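Local coordinates for arginyl-trna synthetase (PDB 1IQ0), which probably joins L-arginine to its cognate tRNA at the expense of ATP, as a monomeric class I aminoacyl-tRNA synthetase, at residues Ser111-Lys116 and Tyr148-Gly153; Ala222-Met227 and Tyr324-Tyr329; Leu237-Asp242 and Arg333-Glu338; Val244-Leu249 and Glu317-Arg322. All blocks are in the same frame, centred on the assembly; numbering follows the deposited sequence.

Contact 1 of 4, residues Ser111-Lys116 and Tyr148-Gly153; sequences SVNPNK and YIDDTG
Ser111 meets Tyr148 through one direct hydrogen bond. Tyr148 N donates to Ser111 OG over 2.9 Å, with 153° at the hydrogen. A chi1 of -58° sets OG beside the Ser111 backbone N, where Tyr148 N reaches it. Ser111 CB sits at the edge of the Tyr148 ring. Beside this bond, Ser111 CA makes a CA-H...O contact of 3.3 Å with Tyr148 O. Further on, Pro114 uses the CG-CD side of its ring. Pro114 CD rests 3.5 Å from Asp150 O, and Pro114 CG packs 4.0 Å from Ile149 CG2. Both chains run roughly the same way here, where strand 141-149 leaves the parallel part of the class I nucleotide-binding (HUP) sheet. Residues Val112-Lys116 open the predicted HIGH-region signature, the family element associated with ATP binding. Waters fill in the polar links. One donates to Tyr148 O and, weakly, to Val112 O, and accepts from Asp150 N. Two more bond to Asp150, one at O and one at OD2, and only weakly to Asn113 OD1. The second shell fixes the turn after the strand: Tyr148 OH bonds to Glu240, and Asp151 OD1 to Ser241. Gln223 of helix 213-229 bonds to the carbonyls of Asn113 and Lys116.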
loop_
_atom_site.group_PDB
_atom_site.type_symbol
_atom_site.label_atom_id
_atom_site.label_comp_id
_atom_site.label_asym_id
_atom_site.label_seq_id
_atom_site.Cartn_x
_atom_site.Cartn_y
_atom_site.Cartn_z
ATOM N N SER A 111 -1.031 -13.423 -0.998
ATOM C CA SER A 111 -0.675 -14.683 -0.343
ATOM C C SER A 111 -1.848 -15.408 0.299
ATOM O O SER A 111 -1.817 -15.699 1.490
ATOM C CB SER A 111 0.371 -14.423 0.746
ATOM O OG SER A 111 1.530 -13.817 0.212
ATOM N N VAL A 112 -2.875 -15.713 -0.476
ATOM C CA VAL A 112 -4.036 -16.397 0.081
ATOM C C VAL A 112 -3.940 -17.891 -0.172
ATOM O O VAL A 112 -3.221 -18.328 -1.075
ATOM C CB VAL A 112 -5.349 -15.886 -0.560
ATOM C CG1 VAL A 112 -5.480 -14.379 -0.350
ATOM C CG2 VAL A 112 -5.362 -16.208 -2.044
ATOM N N ASN A 113 -4.648 -18.678 0.635
ATOM C CA ASN A 113 -4.645 -20.113 0.434
ATOM C C ASN A 113 -5.144 -20.359 -0.984
ATOM O O ASN A 113 -6.181 -19.831 -1.386
ATOM C CB ASN A 113 -5.553 -20.801 1.454
ATOM C CG ASN A 113 -4.914 -20.887 2.827
ATOM O OD1 ASN A 113 -3.738 -21.213 2.948
ATOM N ND2 ASN A 113 -5.688 -20.603 3.865
ATOM N N PRO A 114 -4.391 -21.139 -1.775
ATOM C CA PRO A 114 -4.806 -21.419 -3.155
ATOM C C PRO A 114 -5.802 -22.575 -3.213
ATOM O O PRO A 114 -5.545 -23.582 -3.860
ATOM C CB PRO A 114 -3.487 -21.748 -3.844
ATOM C CG PRO A 114 -2.721 -22.464 -2.746
ATOM C CD PRO A 114 -3.023 -21.626 -1.513
ATOM N N ASN A 115 -6.947 -22.412 -2.559
ATOM C CA ASN A 115 -7.934 -23.483 -2.501
ATOM C C ASN A 115 -9.364 -23.094 -2.886
ATOM O O ASN A 115 -10.250 -23.944 -2.899
ATOM C CB ASN A 115 -7.926 -24.075 -1.090
ATOM C CG ASN A 115 -8.489 -23.116 -0.062
ATOM O OD1 ASN A 115 -8.246 -21.906 -0.130
ATOM N ND2 ASN A 115 -9.243 -23.647 0.900
ATOM N N LYS A 116 -9.588 -21.819 -3.195
ATOM C CA LYS A 116 -10.915 -21.323 -3.584
ATOM C C LYS A 116 -10.833 -19.843 -3.970
ATOM O O LYS A 116 -9.783 -19.220 -3.817
ATOM C CB LYS A 116 -11.922 -21.521 -2.440
ATOM C CG LYS A 116 -11.627 -20.736 -1.159
ATOM C CD LYS A 116 -12.525 -21.234 -0.029
ATOM C CE LYS A 116 -12.801 -20.166 1.024
ATOM N NZ LYS A 116 -11.585 -19.671 1.698
ATOM N N TYR A 148 3.260 -15.172 -1.636
ATOM C CA TYR A 148 3.558 -16.482 -1.053
ATOM C C TYR A 148 2.429 -17.469 -1.310
ATOM O O TYR A 148 1.283 -17.200 -0.972
ATOM C CB TYR A 148 3.790 -16.345 0.457
ATOM C CG TYR A 148 3.791 -17.658 1.216
ATOM C CD1 TYR A 148 4.786 -18.614 0.996
ATOM C CD2 TYR A 148 2.781 -17.953 2.135
ATOM C CE1 TYR A 148 4.778 -19.836 1.673
ATOM C CE2 TYR A 148 2.760 -19.169 2.819
ATOM C CZ TYR A 148 3.764 -20.107 2.582
ATOM O OH TYR A 148 3.765 -21.299 3.265
ATOM N N ILE A 149 2.765 -18.614 -1.899
ATOM C CA ILE A 149 1.772 -19.632 -2.229
ATOM C C ILE A 149 1.922 -20.862 -1.324
ATOM O O ILE A 149 2.872 -21.630 -1.458
ATOM C CB ILE A 149 1.915 -20.069 -3.719
ATOM C CG1 ILE A 149 2.062 -18.837 -4.627
ATOM C CG2 ILE A 149 0.699 -20.888 -4.147
ATOM C CD1 ILE A 149 0.859 -17.874 -4.614
ATOM N N ASP A 150 0.984 -21.038 -0.398
ATOM C CA ASP A 150 1.017 -22.172 0.526
ATOM C C ASP A 150 0.392 -23.384 -0.177
ATOM O O ASP A 150 -0.747 -23.758 0.089
ATOM C CB ASP A 150 0.231 -21.831 1.804
ATOM C CG ASP A 150 0.405 -22.886 2.905
ATOM O OD1 ASP A 150 1.020 -23.928 2.638
ATOM O OD2 ASP A 150 -0.080 -22.677 4.039
ATOM N N ASP A 151 1.143 -23.997 -1.080
ATOM C CA ASP A 151 0.627 -25.131 -1.833
ATOM C C ASP A 151 0.619 -26.469 -1.099
ATOM O O ASP A 151 0.197 -27.464 -1.670
ATOM C CB ASP A 151 1.400 -25.287 -3.144
ATOM C CG ASP A 151 2.858 -25.604 -2.921
ATOM O OD1 ASP A 151 3.419 -26.392 -3.711
ATOM O OD2 ASP A 151 3.444 -25.056 -1.963
ATOM N N THR A 152 1.079 -26.499 0.152
ATOM C CA THR A 152 1.092 -27.739 0.922
ATOM C C THR A 152 0.178 -27.616 2.134
ATOM O O THR A 152 0.229 -28.440 3.048
ATOM C CB THR A 152 2.512 -28.087 1.446
ATOM O OG1 THR A 152 2.918 -27.113 2.416
ATOM C CG2 THR A 152 3.515 -28.104 0.312
ATOM N N GLY A 153 -0.664 -26.592 2.139
ATOM C CA GLY A 153 -1.535 -26.377 3.285
ATOM C C GLY A 153 -2.755 -27.271 3.366
ATOM O O GLY A 153 -3.248 -27.763 2.356
HETATM O O HOH W 1 -0.736 -18.694 0.216
HETATM O O HOH W 2 -3.291 -24.176 1.526
HETATM O O HOH W 3 -1.205 -20.352 4.979
#

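Contact 2 of 4, residues Ala222-Met227 and Tyr324-Tyr329; sequences AQMATM and YENPYY
Met224 lays its side chain among three tyrosines. Met224 CG, anti to the backbone N (chi1 -165°), reaches the edge of the Tyr329 ring in plane, 3.7 Å from Tyr329 CE1. Met224 CG also lies 3.8 Å from Tyr328 CD1. The chain then bends at chi3, and Met224 and Tyr324 meet tip to tip, with Met224 CE 3.8 Å from Tyr324 CE2. Met224 SD stands at the edges of the Tyr324 and Tyr329 rings, which makes two Met-aromatic contacts. Next, Ala225 sets its CA over the face of Tyr328, a CH-pi contact 4.0 Å from the ring centroid. Ala225 CB touches Tyr328 OH at 3.2 Å. Met227 adds only its backbone end and CB, near Tyr329 OH. Asn326 shapes the loop that presents these rings. Asn326 OD1 accepts from Tyr328 N in an Asx turn and from Tyr329 N, the latter at 2.6 Å and nearly straight at 174°. Asn326 ND2 ties Tyr324 O to Tyr329 O. Tyr324 OH bonds to Asn217 of helix 213-229, and Tyr329 OH to the carbonyl of Ala232. The hairpin loop between strands 320-323 and 333-335 thus lies against helix 213-229, while helix 176-189 touches Ala222 and Gln223 on that helix.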
loop_
_atom_site.group_PDB
_atom_site.type_symbol
_atom_site.label_atom_id
_atom_site.label_comp_id
_atom_site.label_asym_id
_atom_site.label_seq_id
_atom_site.Cartn_x
_atom_site.Cartn_y
_atom_site.Cartn_z
ATOM N N ALA A 222 -6.628 -19.125 -11.672
ATOM C CA ALA A 222 -7.943 -18.483 -11.657
ATOM C C ALA A 222 -7.995 -17.377 -10.598
ATOM O O ALA A 222 -8.638 -16.348 -10.796
ATOM C CB ALA A 222 -9.046 -19.524 -11.396
ATOM N N GLN A 223 -7.320 -17.585 -9.470
ATOM C CA GLN A 223 -7.298 -16.559 -8.434
ATOM C C GLN A 223 -6.541 -15.363 -8.991
ATOM O O GLN A 223 -6.867 -14.214 -8.700
ATOM C CB GLN A 223 -6.554 -17.035 -7.188
ATOM C CG GLN A 223 -7.186 -18.169 -6.425
ATOM C CD GLN A 223 -6.331 -18.547 -5.238
ATOM O OE1 GLN A 223 -5.129 -18.748 -5.384
ATOM N NE2 GLN A 223 -6.936 -18.636 -4.058
ATOM N N MET A 224 -5.518 -15.652 -9.791
ATOM C CA MET A 224 -4.685 -14.608 -10.372
ATOM C C MET A 224 -5.454 -13.708 -11.331
ATOM O O MET A 224 -5.062 -12.561 -11.545
ATOM C CB MET A 224 -3.475 -15.227 -11.079
ATOM C CG MET A 224 -2.377 -14.225 -11.408
ATOM S SD MET A 224 -0.778 -15.036 -11.692
ATOM C CE MET A 224 -0.571 -15.891 -10.137
ATOM N N ALA A 225 -6.540 -14.217 -11.908
ATOM C CA ALA A 225 -7.342 -13.403 -12.819
ATOM C C ALA A 225 -7.986 -12.281 -11.998
ATOM O O ALA A 225 -8.140 -11.153 -12.471
ATOM C CB ALA A 225 -8.412 -14.254 -13.494
ATOM N N THR A 226 -8.349 -12.602 -10.759
ATOM C CA THR A 226 -8.957 -11.635 -9.853
ATOM C C THR A 226 -7.905 -10.599 -9.420
ATOM O O THR A 226 -8.182 -9.397 -9.369
ATOM C CB THR A 226 -9.522 -12.338 -8.602
ATOM O OG1 THR A 226 -10.404 -13.390 -9.009
ATOM C CG2 THR A 226 -10.284 -11.353 -7.723
ATOM N N MET A 227 -6.700 -11.073 -9.112
ATOM C CA MET A 227 -5.609 -10.191 -8.701
ATOM C C MET A 227 -5.341 -9.190 -9.819
ATOM O O MET A 227 -5.159 -7.999 -9.575
ATOM C CB MET A 227 -4.341 -11.006 -8.438
ATOM C CG MET A 227 -4.430 -11.946 -7.242
ATOM S SD MET A 227 -3.032 -13.102 -7.178
ATOM C CE MET A 227 -3.793 -14.505 -6.277
ATOM N N TYR A 324 7.155 -17.674 -14.777
ATOM C CA TYR A 324 5.899 -18.307 -14.408
ATOM C C TYR A 324 4.927 -18.171 -15.565
ATOM O O TYR A 324 4.571 -17.058 -15.956
ATOM C CB TYR A 324 5.298 -17.649 -13.167
ATOM C CG TYR A 324 3.973 -18.252 -12.748
ATOM C CD1 TYR A 324 3.888 -19.586 -12.341
ATOM C CD2 TYR A 324 2.800 -17.490 -12.760
ATOM C CE1 TYR A 324 2.674 -20.145 -11.953
ATOM C CE2 TYR A 324 1.583 -18.036 -12.380
ATOM C CZ TYR A 324 1.525 -19.365 -11.975
ATOM O OH TYR A 324 0.321 -19.909 -11.584
ATOM N N GLU A 325 4.502 -19.307 -16.109
ATOM C CA GLU A 325 3.572 -19.316 -17.222
ATOM C C GLU A 325 2.195 -18.856 -16.747
ATOM O O GLU A 325 1.571 -19.496 -15.902
ATOM C CB GLU A 325 3.480 -20.723 -17.822
ATOM C CG GLU A 325 2.581 -20.808 -19.046
ATOM C CD GLU A 325 2.526 -22.202 -19.645
ATOM O OE1 GLU A 325 2.097 -23.143 -18.944
ATOM O OE2 GLU A 325 2.912 -22.358 -20.823
ATOM N N ASN A 326 1.736 -17.734 -17.288
ATOM C CA ASN A 326 0.436 -17.178 -16.928
ATOM C C ASN A 326 0.081 -16.120 -17.965
ATOM O O ASN A 326 0.964 -15.540 -18.593
ATOM C CB ASN A 326 0.496 -16.541 -15.543
ATOM C CG ASN A 326 1.144 -15.172 -15.560
ATOM O OD1 ASN A 326 0.459 -14.156 -15.576
ATOM N ND2 ASN A 326 2.472 -15.142 -15.571
ATOM N N PRO A 327 -1.215 -15.850 -18.154
ATOM C CA PRO A 327 -1.618 -14.849 -19.145
ATOM C C PRO A 327 -1.741 -13.414 -18.650
ATOM O O PRO A 327 -2.139 -12.537 -19.415
ATOM C CB PRO A 327 -2.956 -15.387 -19.633
ATOM C CG PRO A 327 -3.549 -15.919 -18.358
ATOM C CD PRO A 327 -2.372 -16.657 -17.724
ATOM N N TYR A 328 -1.384 -13.159 -17.396
ATOM C CA TYR A 328 -1.537 -11.810 -16.860
ATOM C C TYR A 328 -0.260 -11.002 -16.672
ATOM O O TYR A 328 -0.228 -9.805 -16.969
ATOM C CB TYR A 328 -2.297 -11.865 -15.533
ATOM C CG TYR A 328 -3.460 -12.831 -15.551
ATOM C CD1 TYR A 328 -3.323 -14.124 -15.049
ATOM C CD2 TYR A 328 -4.687 -12.469 -16.114
ATOM C CE1 TYR A 328 -4.376 -15.035 -15.108
ATOM C CE2 TYR A 328 -5.748 -13.375 -16.179
ATOM C CZ TYR A 328 -5.583 -14.653 -15.676
ATOM O OH TYR A 328 -6.618 -15.559 -15.747
ATOM N N TYR A 329 0.791 -11.645 -16.176
ATOM C CA TYR A 329 2.044 -10.940 -15.941
ATOM C C TYR A 329 3.217 -11.555 -16.686
ATOM O O TYR A 329 3.747 -12.586 -16.283
ATOM C CB TYR A 329 2.353 -10.919 -14.450
ATOM C CG TYR A 329 1.189 -10.478 -13.605
ATOM C CD1 TYR A 329 0.302 -11.411 -13.069
ATOM C CD2 TYR A 329 0.977 -9.123 -13.329
ATOM C CE1 TYR A 329 -0.770 -11.008 -12.266
ATOM C CE2 TYR A 329 -0.088 -8.710 -12.533
ATOM C CZ TYR A 329 -0.955 -9.660 -12.001
ATOM O OH TYR A 329 -1.978 -9.261 -11.181
#

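Contact 3 of 4, residues Leu237-Asp242 and Arg333-Glu338; sequences LVWESD and RTSAPE
Ser335 OG donates to Asp242 OD1 over 2.6 Å and accepts from Trp239 N over 2.9 Å. The second bond is nearly straight, 172° at the hydrogen. The hydroxyl is put there by a chi1 of 57°, which holds OG between the backbone N and the carbonyl carbon. Asp242 OD1 takes its bond on the anti side, 19° out of the carboxylate plane. That carboxylate is also gripped by two salt bridges, to Arg213 and Arg245. These charges probably favour its ionised form in a buried place. Two backbone bonds pair the strands: Leu237 N to Arg333 O at 2.8 Å, and Ser335 N to Leu237 O at 2.9 Å. The strands are parallel neighbours in the mixed sheet of the class I catalytic domain. Strand 333-335 also pairs antiparallel with strand 320-323, so it lies where the sheet changes direction. On the face carrying Leu237 and Thr334, Trp239 NE1 bonds weakly to Thr334 OG1, 2.8 Å away, with a bent N-H...O. Thr334 OG1 donates in turn to Ser335 O. Leu237 CB packs 3.7 Å from Thr334 OG1. Beyond, Arg213 lies on the Trp239 ring as a cation-pi partner, and Val216 and Leu220 of helix 213-229 touch the indole.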
loop_
_atom_site.group_PDB
_atom_site.type_symbol
_atom_site.label_atom_id
_atom_site.label_comp_id
_atom_site.label_asym_id
_atom_site.label_seq_id
_atom_site.Cartn_x
_atom_site.Cartn_y
_atom_site.Cartn_z
ATOM N N LEU A 237 6.795 -15.194 -7.064
ATOM C CA LEU A 237 5.885 -16.156 -6.472
ATOM C C LEU A 237 6.826 -17.097 -5.736
ATOM O O LEU A 237 7.844 -17.491 -6.283
ATOM C CB LEU A 237 5.147 -16.942 -7.554
ATOM C CG LEU A 237 3.651 -16.729 -7.797
ATOM C CD1 LEU A 237 3.300 -15.267 -7.888
ATOM C CD2 LEU A 237 3.270 -17.471 -9.072
ATOM N N VAL A 238 6.516 -17.417 -4.488
ATOM C CA VAL A 238 7.322 -18.362 -3.740
ATOM C C VAL A 238 6.380 -19.428 -3.201
ATOM O O VAL A 238 5.436 -19.125 -2.468
ATOM C CB VAL A 238 8.080 -17.702 -2.565
ATOM C CG1 VAL A 238 8.696 -18.777 -1.694
ATOM C CG2 VAL A 238 9.192 -16.803 -3.104
ATOM N N TRP A 239 6.643 -20.674 -3.580
ATOM C CA TRP A 239 5.830 -21.811 -3.167
ATOM C C TRP A 239 6.389 -22.522 -1.932
ATOM O O TRP A 239 7.594 -22.762 -1.821
ATOM C CB TRP A 239 5.705 -22.815 -4.334
ATOM C CG TRP A 239 5.040 -22.241 -5.574
ATOM C CD1 TRP A 239 5.469 -21.176 -6.315
ATOM C CD2 TRP A 239 3.813 -22.676 -6.181
ATOM N NE1 TRP A 239 4.591 -20.920 -7.336
ATOM C CE2 TRP A 239 3.563 -21.822 -7.279
ATOM C CE3 TRP A 239 2.898 -23.702 -5.900
ATOM C CZ2 TRP A 239 2.433 -21.959 -8.102
ATOM C CZ3 TRP A 239 1.772 -23.842 -6.720
ATOM C CH2 TRP A 239 1.551 -22.972 -7.806
ATOM N N GLU A 240 5.500 -22.866 -1.004
ATOM C CA GLU A 240 5.894 -23.570 0.204
ATOM C C GLU A 240 6.693 -24.841 -0.126
ATOM O O GLU A 240 7.708 -25.124 0.516
ATOM C CB GLU A 240 4.648 -23.925 1.026
ATOM C CG GLU A 240 4.932 -24.714 2.306
ATOM C CD GLU A 240 5.846 -23.972 3.269
ATOM O OE1 GLU A 240 5.751 -22.732 3.365
ATOM O OE2 GLU A 240 6.652 -24.628 3.948
ATOM N N SER A 241 6.245 -25.613 -1.118
ATOM C CA SER A 241 6.970 -26.835 -1.484
ATOM C C SER A 241 8.402 -26.542 -1.937
ATOM O O SER A 241 9.298 -27.363 -1.732
ATOM C CB SER A 241 6.220 -27.629 -2.566
ATOM O OG SER A 241 5.984 -26.863 -3.727
ATOM N N ASP A 242 8.627 -25.386 -2.558
ATOM C CA ASP A 242 9.988 -25.018 -2.971
ATOM C C ASP A 242 10.781 -24.583 -1.735
ATOM O O ASP A 242 11.989 -24.800 -1.656
ATOM C CB ASP A 242 9.961 -23.887 -4.001
ATOM C CG ASP A 242 9.446 -24.351 -5.353
ATOM O OD1 ASP A 242 8.706 -23.588 -6.015
ATOM O OD2 ASP A 242 9.786 -25.480 -5.752
ATOM N N ARG A 333 8.017 -14.081 -12.020
ATOM C CA ARG A 333 8.902 -15.231 -11.830
ATOM C C ARG A 333 8.461 -16.038 -10.605
ATOM O O ARG A 333 8.018 -15.479 -9.597
ATOM C CB ARG A 333 10.362 -14.783 -11.662
ATOM C CG ARG A 333 11.077 -14.361 -12.955
ATOM C CD ARG A 333 12.487 -13.804 -12.670
ATOM N NE ARG A 333 13.487 -14.813 -12.299
ATOM C CZ ARG A 333 14.233 -14.779 -11.186
ATOM N NH1 ARG A 333 14.104 -13.793 -10.298
ATOM N NH2 ARG A 333 15.146 -15.722 -10.968
ATOM N N THR A 334 8.594 -17.356 -10.691
ATOM C CA THR A 334 8.183 -18.231 -9.603
ATOM C C THR A 334 9.317 -19.117 -9.113
ATOM O O THR A 334 10.233 -19.441 -9.867
ATOM C CB THR A 334 7.038 -19.176 -10.060
ATOM O OG1 THR A 334 6.634 -20.019 -8.972
ATOM C CG2 THR A 334 7.512 -20.073 -11.208
ATOM N N SER A 335 9.263 -19.497 -7.841
ATOM C CA SER A 335 10.255 -20.427 -7.321
ATOM C C SER A 335 9.864 -21.732 -8.015
ATOM O O SER A 335 8.700 -21.914 -8.393
ATOM C CB SER A 335 10.115 -20.588 -5.807
ATOM O OG SER A 335 8.806 -21.011 -5.465
ATOM N N ALA A 336 10.825 -22.629 -8.188
ATOM C CA ALA A 336 10.569 -23.906 -8.841
ATOM C C ALA A 336 11.704 -24.894 -8.564
ATOM O O ALA A 336 12.756 -24.522 -8.052
ATOM C CB ALA A 336 10.411 -23.689 -10.352
ATOM N N PRO A 337 11.502 -26.173 -8.900
ATOM C CA PRO A 337 12.560 -27.160 -8.660
ATOM C C PRO A 337 13.830 -26.761 -9.403
ATOM O O PRO A 337 14.941 -26.887 -8.888
ATOM C CB PRO A 337 11.961 -28.449 -9.216
ATOM C CG PRO A 337 10.482 -28.258 -9.010
ATOM C CD PRO A 337 10.291 -26.817 -9.438
ATOM N N GLU A 338 13.648 -26.260 -10.618
ATOM C CA GLU A 338 14.767 -25.862 -11.461
ATOM C C GLU A 338 14.700 -24.378 -11.786
ATOM O O GLU A 338 13.621 -23.830 -12.002
ATOM C CB GLU A 338 14.743 -26.668 -12.763
ATOM C CG GLU A 338 16.039 -27.386 -13.090
ATOM C CD GLU A 338 16.359 -28.493 -12.106
ATOM O OE1 GLU A 338 15.516 -29.399 -11.936
ATOM O OE2 GLU A 338 17.454 -28.460 -11.503
#

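Contact 4 of 4, residues Val244-Leu249 and Glu317-Arg322; sequences VRAGLL and EGLRFR
Ala246 presses its CB onto the backbone of Gly318 and the side chain of Leu319. Ala246 CB lies 3.4 Å from Gly318 C. Leu319 CD1 also comes to 3.5 Å from Ala246 CB. All of this is close van der Waals packing. Leu248 brings both of its methyls into the contact. Leu248 CD2 reaches Glu317 O at 3.5 Å, and Leu248 CD1 reaches Leu319 CD2 at 4.0 Å. The two leucine side chains cross at about a right angle. Leu319 gives CD1 to Ala246 and CD2 to Leu248. Residues 244-249 form the joint between helices 240-245 and 248-256. Gly247 leaves the first helix with a positive phi (60°) in a Schellman motif, and it also stands at the N-cap position of the second. Gly247 N bonds back to Val244 O at 2.9 Å. The tight joint places Ala246 and Leu248 on the stretch that leads into strand 320-323. The backbone angles of Gly318, with phi at 147°, call for glycine: a CB would jam against the preceding carbonyl O. A CB there would also clash with Ala246 O. Polar closure comes from Lys251, whose NZ bonds to both Ala246 O and Glu317 O and so spans the two segments. Around the apolar patch, Trp311 of helix 301-312 touches Leu248 and Leu319. Ala307 of the same helix meets Leu248. Val238 of strand 236-239 lies against Leu319.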
loop_
_atom_site.group_PDB
_atom_site.type_symbol
_atom_site.label_atom_id
_atom_site.label_comp_id
_atom_site.label_asym_id
_atom_site.label_seq_id
_atom_site.Cartn_x
_atom_site.Cartn_y
_atom_site.Cartn_z
ATOM N N VAL A 244 10.477 -25.866 1.146
ATOM C CA VAL A 244 10.851 -27.121 1.795
ATOM C C VAL A 244 12.069 -27.736 1.090
ATOM O O VAL A 244 13.034 -28.137 1.743
ATOM C CB VAL A 244 9.665 -28.135 1.781
ATOM C CG1 VAL A 244 10.141 -29.536 2.231
ATOM C CG2 VAL A 244 8.553 -27.642 2.714
ATOM N N ARG A 245 12.028 -27.792 -0.239
ATOM C CA ARG A 245 13.136 -28.350 -1.011
ATOM C C ARG A 245 14.426 -27.561 -0.786
ATOM O O ARG A 245 15.516 -28.136 -0.754
ATOM C CB ARG A 245 12.807 -28.357 -2.516
ATOM C CG ARG A 245 13.801 -29.173 -3.366
ATOM C CD ARG A 245 13.475 -29.168 -4.865
ATOM N NE ARG A 245 12.037 -29.266 -5.116
ATOM C CZ ARG A 245 11.214 -28.217 -5.190
ATOM N NH1 ARG A 245 11.693 -26.982 -5.039
ATOM N NH2 ARG A 245 9.912 -28.399 -5.393
ATOM N N ALA A 246 14.294 -26.247 -0.633
ATOM C CA ALA A 246 15.440 -25.365 -0.413
ATOM C C ALA A 246 16.050 -25.576 0.966
ATOM O O ALA A 246 17.121 -25.056 1.257
ATOM C CB ALA A 246 15.014 -23.910 -0.571
ATOM N N GLY A 247 15.363 -26.339 1.812
ATOM C CA GLY A 247 15.853 -26.599 3.158
ATOM C C GLY A 247 16.038 -25.353 4.019
ATOM O O GLY A 247 16.892 -25.344 4.905
ATOM N N LEU A 248 15.241 -24.308 3.785
ATOM C CA LEU A 248 15.382 -23.078 4.562
ATOM C C LEU A 248 15.158 -23.304 6.054
ATOM O O LEU A 248 15.844 -22.712 6.887
ATOM C CB LEU A 248 14.420 -21.990 4.053
ATOM C CG LEU A 248 14.596 -21.502 2.609
ATOM C CD1 LEU A 248 13.647 -20.329 2.321
ATOM C CD2 LEU A 248 16.037 -21.072 2.397
ATOM N N LEU A 249 14.205 -24.167 6.391
ATOM C CA LEU A 249 13.904 -24.452 7.788
ATOM C C LEU A 249 15.116 -24.962 8.561
ATOM O O LEU A 249 15.519 -24.366 9.560
ATOM C CB LEU A 249 12.775 -25.475 7.885
ATOM C CG LEU A 249 12.354 -25.884 9.299
ATOM C CD1 LEU A 249 12.055 -24.649 10.168
ATOM C CD2 LEU A 249 11.132 -26.763 9.183
ATOM N N GLU A 317 20.009 -19.027 1.681
ATOM C CA GLU A 317 19.811 -19.261 0.250
ATOM C C GLU A 317 19.239 -20.657 0.000
ATOM O O GLU A 317 19.190 -21.489 0.909
ATOM C CB GLU A 317 21.139 -19.108 -0.499
ATOM C CG GLU A 317 21.699 -17.688 -0.479
ATOM C CD GLU A 317 23.053 -17.573 -1.158
ATOM O OE1 GLU A 317 23.173 -17.952 -2.339
ATOM O OE2 GLU A 317 24.000 -17.094 -0.507
ATOM N N GLY A 318 18.811 -20.913 -1.233
ATOM C CA GLY A 318 18.264 -22.217 -1.565
ATOM C C GLY A 318 17.163 -22.191 -2.611
ATOM O O GLY A 318 16.999 -23.146 -3.375
ATOM N N LEU A 319 16.406 -21.097 -2.650
ATOM C CA LEU A 319 15.311 -20.939 -3.603
ATOM C C LEU A 319 15.825 -20.646 -5.020
ATOM O O LEU A 319 16.772 -19.871 -5.205
ATOM C CB LEU A 319 14.386 -19.810 -3.121
ATOM C CG LEU A 319 12.987 -20.107 -2.551
ATOM C CD1 LEU A 319 12.862 -21.541 -2.082
ATOM C CD2 LEU A 319 12.686 -19.129 -1.412
ATOM N N ARG A 320 15.195 -21.279 -6.009
ATOM C CA ARG A 320 15.542 -21.117 -7.420
ATOM C C ARG A 320 14.318 -20.622 -8.174
ATOM O O ARG A 320 13.193 -21.030 -7.872
ATOM C CB ARG A 320 16.007 -22.448 -8.014
ATOM C CG ARG A 320 17.340 -22.913 -7.480
ATOM C CD ARG A 320 17.722 -24.290 -8.003
ATOM N NE ARG A 320 19.047 -24.667 -7.530
ATOM C CZ ARG A 320 20.180 -24.120 -7.965
ATOM N NH1 ARG A 320 20.150 -23.175 -8.899
ATOM N NH2 ARG A 320 21.343 -24.499 -7.450
ATOM N N PHE A 321 14.542 -19.771 -9.170
ATOM C CA PHE A 321 13.452 -19.181 -9.937
ATOM C C PHE A 321 13.508 -19.343 -11.457
ATOM O O PHE A 321 14.571 -19.553 -12.038
ATOM C CB PHE A 321 13.358 -17.688 -9.613
ATOM C CG PHE A 321 13.013 -17.404 -8.189
ATOM C CD1 PHE A 321 13.962 -17.550 -7.192
ATOM C CD2 PHE A 321 11.714 -17.051 -7.838
ATOM C CE1 PHE A 321 13.624 -17.356 -5.861
ATOM C CE2 PHE A 321 11.365 -16.856 -6.507
ATOM C CZ PHE A 321 12.315 -17.008 -5.518
ATOM N N ARG A 322 12.339 -19.216 -12.083
ATOM C CA ARG A 322 12.184 -19.317 -13.531
ATOM C C ARG A 322 10.911 -18.550 -13.896
ATOM O O ARG A 322 10.165 -18.125 -13.012
ATOM C CB ARG A 322 12.051 -20.788 -13.958
ATOM C CG ARG A 322 10.799 -21.465 -13.426
ATOM C CD ARG A 322 10.783 -22.973 -13.696
ATOM N NE ARG A 322 10.700 -23.289 -15.118
ATOM C CZ ARG A 322 11.734 -23.658 -15.865
ATOM N NH1 ARG A 322 12.942 -23.765 -15.327
ATOM N NH2 ARG A 322 11.561 -23.915 -17.156
#

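Contacts 1, 3 and 4 all reach the mixed catalytic sheet. Contacts 3 and 4 are mostly buried, whereas contacts 1 and 2 are only partly so. Contact 3 is strand pairing reinforced by side-chain hydrogen bonds. Contact 4, about 8 Å away between centres, shares helix 240-245 with it but is apolar across its segments. Contact 1 relies heavily on water and touches contact 3 through Glu240 and Ser241. Contact 2 is aromatic and sulfur packing on helix 213-229. Gln223 of that helix links it to contact 1, and Tyr324 packs on Leu237 and Thr334 of contact 3. Contact 4 is nested in the chain inside contact 3, while contacts 2 and 3 alternate.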